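Local structure of conserved protein (Geobacillus kaustophilus, 2PCS) at residues 27-30 against 34-37; 38-41 against 45-48; 49-54 against 58-63. The protein is of unknown function but probably binds a small molecule in its interior. All blocks are in the same frame, centred on the assembly; numbering follows the deposited sequence.

Contact 1: residues 27-30 against 34-37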
loop_
_atom_site.group_PDB
_atom_site.type_symbol
_atom_site.label_atom_id
_atom_site.label_comp_id
_atom_site.label_asym_id
_atom_site.label_seq_id
_atom_site.Cartn_x
_atom_site.Cartn_y
_atom_site.Cartn_z
ATOM N N ILE A 27 -8.298 7.608 6.317
ATOM C CA ILE A 27 -8.816 6.627 5.401
ATOM C C ILE A 27 -7.783 5.483 5.162
ATOM O O ILE A 27 -8.164 4.299 5.033
ATOM C CB ILE A 27 -9.221 7.337 4.050
ATOM C CG1 ILE A 27 -10.253 8.446 4.313
ATOM C CG2 ILE A 27 -9.652 6.323 2.931
ATOM C CD1 ILE A 27 -11.674 7.942 4.531
ATOM N N LEU A 28 -6.499 5.843 5.083
ATOM C CA LEU A 28 -5.453 4.871 4.880
ATOM C C LEU A 28 -5.371 3.926 6.085
ATOM O O LEU A 28 -5.387 2.697 5.921
ATOM C CB LEU A 28 -4.105 5.555 4.639
ATOM C CG LEU A 28 -3.940 6.436 3.394
ATOM C CD1 LEU A 28 -2.781 7.471 3.545
ATOM C CD2 LEU A 28 -3.753 5.614 2.151
ATOM N N SER A 29 -5.293 4.488 7.291
ATOM C CA SER A 29 -5.317 3.682 8.516
ATOM C C SER A 29 -6.361 2.580 8.512
ATOM O O SER A 29 -6.084 1.459 8.929
ATOM C CB SER A 29 -5.558 4.536 9.747
ATOM O OG SER A 29 -5.093 3.795 10.868
ATOM N N LYS A 30 -7.545 2.936 8.014
ATOM C CA LYS A 30 -8.674 2.073 7.867
ATOM C C LYS A 30 -8.499 1.074 6.755
ATOM O O LYS A 30 -8.957 -0.048 6.879
ATOM C CB LYS A 30 -9.917 2.927 7.603
ATOM C CG LYS A 30 -10.712 3.285 8.860
ATOM C CD LYS A 30 -11.488 4.649 8.778
ATOM C CE LYS A 30 -12.402 4.784 10.043
ATOM N NZ LYS A 30 -12.969 6.170 10.304
ATOM N N GLY A 34 -4.404 -4.528 9.298
ATOM C CA GLY A 34 -3.628 -4.682 10.516
ATOM C C GLY A 34 -3.282 -3.358 11.149
ATOM O O GLY A 34 -2.786 -3.312 12.284
ATOM N N CYS A 35 -3.555 -2.276 10.424
ATOM C CA CYS A 35 -3.188 -0.956 10.865
ATOM C C CYS A 35 -4.088 -0.474 11.996
ATOM O O CYS A 35 -5.285 -0.322 11.818
ATOM C CB CYS A 35 -3.148 0.030 9.717
ATOM S SG CYS A 35 -2.300 1.537 10.212
ATOM N N LYS A 36 -3.479 -0.292 13.167
ATOM C CA LYS A 36 -4.178 0.118 14.381
ATOM C C LYS A 36 -4.125 1.629 14.454
ATOM O O LYS A 36 -5.136 2.276 14.736
ATOM C CB LYS A 36 -3.528 -0.488 15.623
ATOM C CG LYS A 36 -4.159 -1.781 16.155
ATOM C CD LYS A 36 -3.847 -1.904 17.689
ATOM C CE LYS A 36 -4.874 -2.738 18.514
ATOM N NZ LYS A 36 -4.566 -2.600 19.988
ATOM N N SER A 37 -2.947 2.192 14.170
ATOM C CA SER A 37 -2.797 3.640 14.032
ATOM C C SER A 37 -1.730 4.035 13.007
ATOM O O SER A 37 -0.728 3.324 12.835
ATOM C CB SER A 37 -2.478 4.272 15.382
ATOM O OG SER A 37 -1.603 3.438 16.117
#
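Cys-35 turns its side chain to helix 25-31 and meets Ser-29, the residue that carries most of this small contact on the helix side. Taken from its base outward, the cysteine first places CB against the helix backbone, 3.4 Å from the carbonyl O of Ser-29. The sulfur lies anti to the cysteine's own backbone N (chi1 -166°), which puts SG beside the cysteine's own carbonyl carbon and 3.7 Å from Ser-29 OG. SG is also 4.0 Å from the O of Ser-29, so the thiol rests against both oxygens of one residue without a defined hydrogen bond to either. From the other partner's side, Ser-29 OG also comes within 3.9 Å of Ser-37 CA, on the backbone of the strand that follows. The carbonyls of Ser-29 and Cys-35 also lie close, their O atoms 3.5 Å apart, two acceptors with nothing to share.

Gly-34, at the start of segment 34-37, has backbone angles (phi 89°) at which a CB would run into the carbonyl O before it. From there the chain enters the edge strand of the sheet, and Gly-34 and Lys-36 pair through their backbones with Gln-51 and Asp-49 of strand 45-52. Helix 25-31 also packs on helix 124-148, where Leu-28 touches Phe-138. Chemically the contact is a van der Waals fit of a thiol on a hydroxyl and a carbonyl, so what holds Ser-29 and Cys-35 together is close packing, with no directed bond to fix their orientation.

Contact 2: residues 38-41 against 45-48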
loop_
_atom_site.group_PDB
_atom_site.type_symbol
_atom_site.label_atom_id
_atom_site.label_comp_id
_atom_site.label_asym_id
_atom_site.label_seq_id
_atom_site.Cartn_x
_atom_site.Cartn_y
_atom_site.Cartn_z
ATOM N N LEU A 38 -1.989 5.161 12.324
ATOM C CA LEU A 38 -1.008 5.893 11.520
ATOM C C LEU A 38 -0.770 7.224 12.197
ATOM O O LEU A 38 -1.631 8.092 12.157
ATOM C CB LEU A 38 -1.525 6.175 10.104
ATOM C CG LEU A 38 -0.941 5.510 8.854
ATOM C CD1 LEU A 38 -1.526 6.161 7.604
ATOM C CD2 LEU A 38 0.582 5.558 8.801
ATOM N N GLU A 39 0.395 7.391 12.804
ATOM C CA GLU A 39 0.770 8.648 13.437
ATOM C C GLU A 39 1.722 9.440 12.536
ATOM O O GLU A 39 2.786 8.947 12.134
ATOM C CB GLU A 39 1.429 8.374 14.804
ATOM C CG GLU A 39 1.652 9.593 15.704
ATOM C CD GLU A 39 2.839 9.441 16.695
ATOM O OE1 GLU A 39 3.378 8.309 16.860
ATOM O OE2 GLU A 39 3.236 10.477 17.307
ATOM N N LEU A 40 1.328 10.674 12.233
ATOM C CA LEU A 40 2.241 11.663 11.660
ATOM C C LEU A 40 3.446 11.918 12.576
ATOM O O LEU A 40 3.303 12.255 13.749
ATOM C CB LEU A 40 1.492 12.967 11.373
ATOM C CG LEU A 40 2.079 14.015 10.418
ATOM C CD1 LEU A 40 2.096 13.582 8.955
ATOM C CD2 LEU A 40 1.315 15.349 10.583
ATOM N N ILE A 41 4.645 11.739 12.053
ATOM C CA ILE A 41 5.821 11.903 12.879
ATOM C C ILE A 41 6.754 12.846 12.160
ATOM O O ILE A 41 7.859 13.131 12.612
ATOM C CB ILE A 41 6.509 10.522 13.213
ATOM C CG1 ILE A 41 6.772 9.726 11.934
ATOM C CG2 ILE A 41 5.611 9.707 14.105
ATOM C CD1 ILE A 41 7.934 8.741 12.032
ATOM N N LYS A 45 5.250 11.759 6.539
ATOM C CA LYS A 45 5.954 10.641 7.188
ATOM C C LYS A 45 5.126 10.162 8.363
ATOM O O LYS A 45 4.835 10.943 9.274
ATOM C CB LYS A 45 7.322 11.072 7.671
ATOM C CG LYS A 45 8.229 9.958 8.102
ATOM C CD LYS A 45 9.571 10.572 8.461
ATOM C CE LYS A 45 10.669 9.579 8.736
ATOM N NZ LYS A 45 11.945 10.045 8.084
ATOM N N TYR A 46 4.727 8.890 8.318
ATOM C CA TYR A 46 3.892 8.305 9.352
ATOM C C TYR A 46 4.558 7.093 9.976
ATOM O O TYR A 46 5.492 6.512 9.411
ATOM C CB TYR A 46 2.515 7.914 8.809
ATOM C CG TYR A 46 1.885 9.037 8.061
ATOM C CD1 TYR A 46 2.394 9.425 6.813
ATOM C CD2 TYR A 46 0.814 9.743 8.598
ATOM C CE1 TYR A 46 1.881 10.488 6.127
ATOM C CE2 TYR A 46 0.262 10.821 7.897
ATOM C CZ TYR A 46 0.811 11.182 6.653
ATOM O OH TYR A 46 0.297 12.242 5.916
ATOM N N LYS A 47 4.043 6.750 11.156
ATOM C CA LYS A 47 4.420 5.580 11.889
ATOM C C LYS A 47 3.140 4.765 11.972
ATOM O O LYS A 47 2.088 5.231 12.424
ATOM C CB LYS A 47 4.961 5.923 13.280
ATOM C CG LYS A 47 5.467 4.706 14.109
ATOM C CD LYS A 47 6.623 5.106 15.000
ATOM C CE LYS A 47 6.660 4.345 16.342
ATOM N NZ LYS A 47 7.899 3.503 16.508
ATOM N N ALA A 48 3.237 3.551 11.467
ATOM C CA ALA A 48 2.123 2.656 11.487
ATOM C C ALA A 48 2.413 1.517 12.480
ATOM O O ALA A 48 3.521 0.963 12.519
ATOM C CB ALA A 48 1.864 2.146 10.091
#
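Glu-39 and Lys-47 form the antiparallel hydrogen-bonded pair at the middle of this hairpin: Glu-39 N gives a bond to Lys-47 O at 2.8 Å, and Lys-47 N returns one to Glu-39 O at 2.7 Å. Nearer the turn, Ile-41 N reaches Lys-45 O at 2.9 Å in a nearly straight bond (176°). CA-H...O contacts fill in between, as from Tyr-46 CA to Glu-39 O.

Among the apolar contacts, Leu-40 lays CD1 over a face of the Tyr-46 ring, 3.5 Å from CE2, while Leu-38 CD2 touches Ala-48 CB at 3.9 Å. The tyrosine CG stands anti to its carbonyl carbon (chi1 -50°), which swings the ring under the Leu-40 methyl. Ile-41 CG2 also meets Lys-47 CB at 3.9 Å. With an alanine in place of Tyr-46, Leu-40 CD1 would probably lose the surface it lies on and be left free to turn.

Leu-38 and Ala-48 point to the side where Ile-65 of strand 59-71 lies, and the side chain of Leu-38 lies about 4 Å from the unidentified ligand. Helix 25-31 touches this face, Leu-28 meeting Leu-38 and Pro-25 meeting Tyr-46.

Contact 3: residues 49-54 against 58-63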
loop_
_atom_site.group_PDB
_atom_site.type_symbol
_atom_site.label_atom_id
_atom_site.label_comp_id
_atom_site.label_asym_id
_atom_site.label_seq_id
_atom_site.Cartn_x
_atom_site.Cartn_y
_atom_site.Cartn_z
ATOM N N ASP A 49 1.418 1.232 13.321
ATOM C CA ASP A 49 1.431 0.079 14.234
ATOM C C ASP A 49 0.614 -1.038 13.554
ATOM O O ASP A 49 -0.609 -0.949 13.473
ATOM C CB ASP A 49 0.836 0.488 15.601
ATOM C CG ASP A 49 0.456 -0.737 16.504
ATOM O OD1 ASP A 49 1.179 -1.775 16.504
ATOM O OD2 ASP A 49 -0.565 -0.645 17.234
ATOM N N LEU A 50 1.291 -2.047 13.018
ATOM C CA LEU A 50 0.587 -3.092 12.241
ATOM C C LEU A 50 0.479 -4.408 13.015
ATOM O O LEU A 50 1.481 -4.965 13.477
ATOM C CB LEU A 50 1.260 -3.331 10.874
ATOM C CG LEU A 50 1.391 -2.108 9.971
ATOM C CD1 LEU A 50 2.369 -2.326 8.832
ATOM C CD2 LEU A 50 0.075 -1.686 9.435
ATOM N N GLN A 51 -0.738 -4.898 13.171
ATOM C CA GLN A 51 -0.920 -6.231 13.726
ATOM C C GLN A 51 -1.497 -7.135 12.664
ATOM O O GLN A 51 -2.672 -7.120 12.377
ATOM C CB GLN A 51 -1.735 -6.196 15.037
ATOM C CG GLN A 51 -0.967 -5.423 16.123
ATOM C CD GLN A 51 -1.735 -5.194 17.406
ATOM O OE1 GLN A 51 -2.654 -5.948 17.745
ATOM N NE2 GLN A 51 -1.340 -4.149 18.152
ATOM N N ILE A 52 -0.629 -7.915 12.065
ATOM C CA ILE A 52 -1.002 -8.685 10.924
ATOM C C ILE A 52 -1.300 -10.124 11.338
ATOM O O ILE A 52 -0.408 -10.834 11.854
ATOM C CB ILE A 52 0.078 -8.560 9.852
ATOM C CG1 ILE A 52 0.014 -7.133 9.271
ATOM C CG2 ILE A 52 -0.130 -9.601 8.756
ATOM C CD1 ILE A 52 1.363 -6.535 8.971
ATOM N N GLY A 53 -2.564 -10.520 11.120
ATOM C CA GLY A 53 -3.089 -11.845 11.465
ATOM C C GLY A 53 -2.842 -12.942 10.429
ATOM O O GLY A 53 -2.895 -14.122 10.759
ATOM N N ILE A 54 -2.555 -12.576 9.185
ATOM C CA ILE A 54 -2.315 -13.586 8.166
ATOM C C ILE A 54 -1.282 -14.532 8.725
ATOM O O ILE A 54 -0.139 -14.139 8.934
ATOM C CB ILE A 54 -1.774 -13.000 6.842
ATOM C CG1 ILE A 54 -2.793 -12.069 6.211
ATOM C CG2 ILE A 54 -1.474 -14.098 5.854
ATOM C CD1 ILE A 54 -2.174 -11.199 5.108
ATOM N N LYS A 58 2.147 -13.791 10.258
ATOM C CA LYS A 58 1.549 -13.296 11.476
ATOM C C LYS A 58 2.617 -12.665 12.407
ATOM O O LYS A 58 3.726 -13.168 12.533
ATOM C CB LYS A 58 0.840 -14.455 12.161
ATOM C CG LYS A 58 -0.176 -14.059 13.179
ATOM C CD LYS A 58 -0.815 -15.321 13.719
ATOM C CE LYS A 58 -1.920 -14.976 14.722
ATOM N NZ LYS A 58 -1.416 -14.081 15.845
ATOM N N GLY A 59 2.264 -11.571 13.049
ATOM C CA GLY A 59 3.256 -10.749 13.711
ATOM C C GLY A 59 2.795 -9.309 13.909
ATOM O O GLY A 59 1.762 -8.867 13.330
ATOM N N LYS A 60 3.550 -8.621 14.772
ATOM C CA LYS A 60 3.403 -7.220 15.051
ATOM C C LYS A 60 4.600 -6.492 14.463
ATOM O O LYS A 60 5.758 -6.910 14.576
ATOM C CB LYS A 60 3.259 -6.989 16.545
ATOM C CG LYS A 60 1.875 -7.488 17.041
ATOM C CD LYS A 60 1.638 -7.423 18.591
ATOM C CE LYS A 60 0.411 -8.314 18.974
ATOM N NZ LYS A 60 -0.215 -8.005 20.336
ATOM N N TYR A 61 4.311 -5.422 13.747
ATOM C CA TYR A 61 5.364 -4.750 13.014
ATOM C C TYR A 61 5.155 -3.310 13.222
ATOM O O TYR A 61 4.026 -2.891 13.340
ATOM C CB TYR A 61 5.252 -5.040 11.520
ATOM C CG TYR A 61 5.328 -6.473 11.120
ATOM C CD1 TYR A 61 6.508 -6.993 10.673
ATOM C CD2 TYR A 61 4.199 -7.314 11.195
ATOM C CE1 TYR A 61 6.606 -8.300 10.240
ATOM C CE2 TYR A 61 4.275 -8.656 10.781
ATOM C CZ TYR A 61 5.487 -9.127 10.274
ATOM O OH TYR A 61 5.628 -10.445 9.867
ATOM N N ASP A 62 6.248 -2.569 13.277
ATOM C CA ASP A 62 6.212 -1.107 13.165
ATOM C C ASP A 62 6.771 -0.720 11.812
ATOM O O ASP A 62 7.738 -1.321 11.349
ATOM C CB ASP A 62 6.992 -0.435 14.297
ATOM C CG ASP A 62 6.296 -0.618 15.644
ATOM O OD1 ASP A 62 6.916 -1.155 16.581
ATOM O OD2 ASP A 62 5.093 -0.291 15.760
ATOM N N ALA A 63 6.137 0.269 11.175
ATOM C CA ALA A 63 6.485 0.651 9.823
ATOM C C ALA A 63 6.619 2.129 9.781
ATOM O O ALA A 63 5.764 2.814 10.305
ATOM C CB ALA A 63 5.360 0.202 8.824
#
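Ile-52 and Tyr-61 make the apolar centre: Ile-52 CD1 approaches the ring obliquely, 3.7 Å from CD2, the two side chains crossing at about a right angle. Further along the same face Leu-50 CD1 meets Ala-63 CB at 3.9 Å. Gly-59, opposite Ile-52, leaves the ring its place, since a CB there would run into Tyr-61 CE2. The tyrosine hydroxyl ends in a hydrogen bond with Val-57 O in the connecting turn.

Four backbone bonds join the strands through two hydrogen-bonded pairs, Leu-50 with Tyr-61 and Ile-52 with Gly-59. The straightest at the acceptor is Ile-52 N to Gly-59 O, 2.9 Å, with a C=O...N angle of 178°.

The polar edge is on the other face. Gln-51 and Lys-60 cross by their aliphatic stems, CG to CG 3.6 Å, both leaving anti to the carbonyl carbon. Next to them Asp-49 OD1 and Asp-62 OD2 stand 4.3 Å apart, a like-charged pair that may raise the proton affinity of one carboxylate. The hairpin is thus amphipathic: its apolar face, where the side chain of Tyr-61 lies about 4 Å from the unidentified ligand, probably helps line the ligand-binding interior, while the face carrying Asp-49, Gln-51, Lys-60 and Asp-62 is polar.

Along the chain the contacts run in order. Contact 1 leads from helix 25-31 into strand 35-42, contact 2 begins where it ends and pairs that strand with 45-52, and contact 3 pairs 45-52 with 59-71. Their centres lie about 10 Å (1 and 2), 11 Å (1 and 3) and 15 Å (2 and 3) apart. Contacts 2 and 3 share strand 45-52, whose Ala-48 N lies 2.9 Å from Ala-63 O; its Gln-51 N also lies 2.7 Å from Gly-34 O of contact 1, both probable hydrogen bonds. Their three strands make one edge of the antiparallel sheet that, as in other Bet v 1-like proteins, curves round the long helix 124-148, leaving an interior pocket consistent with ligand binding.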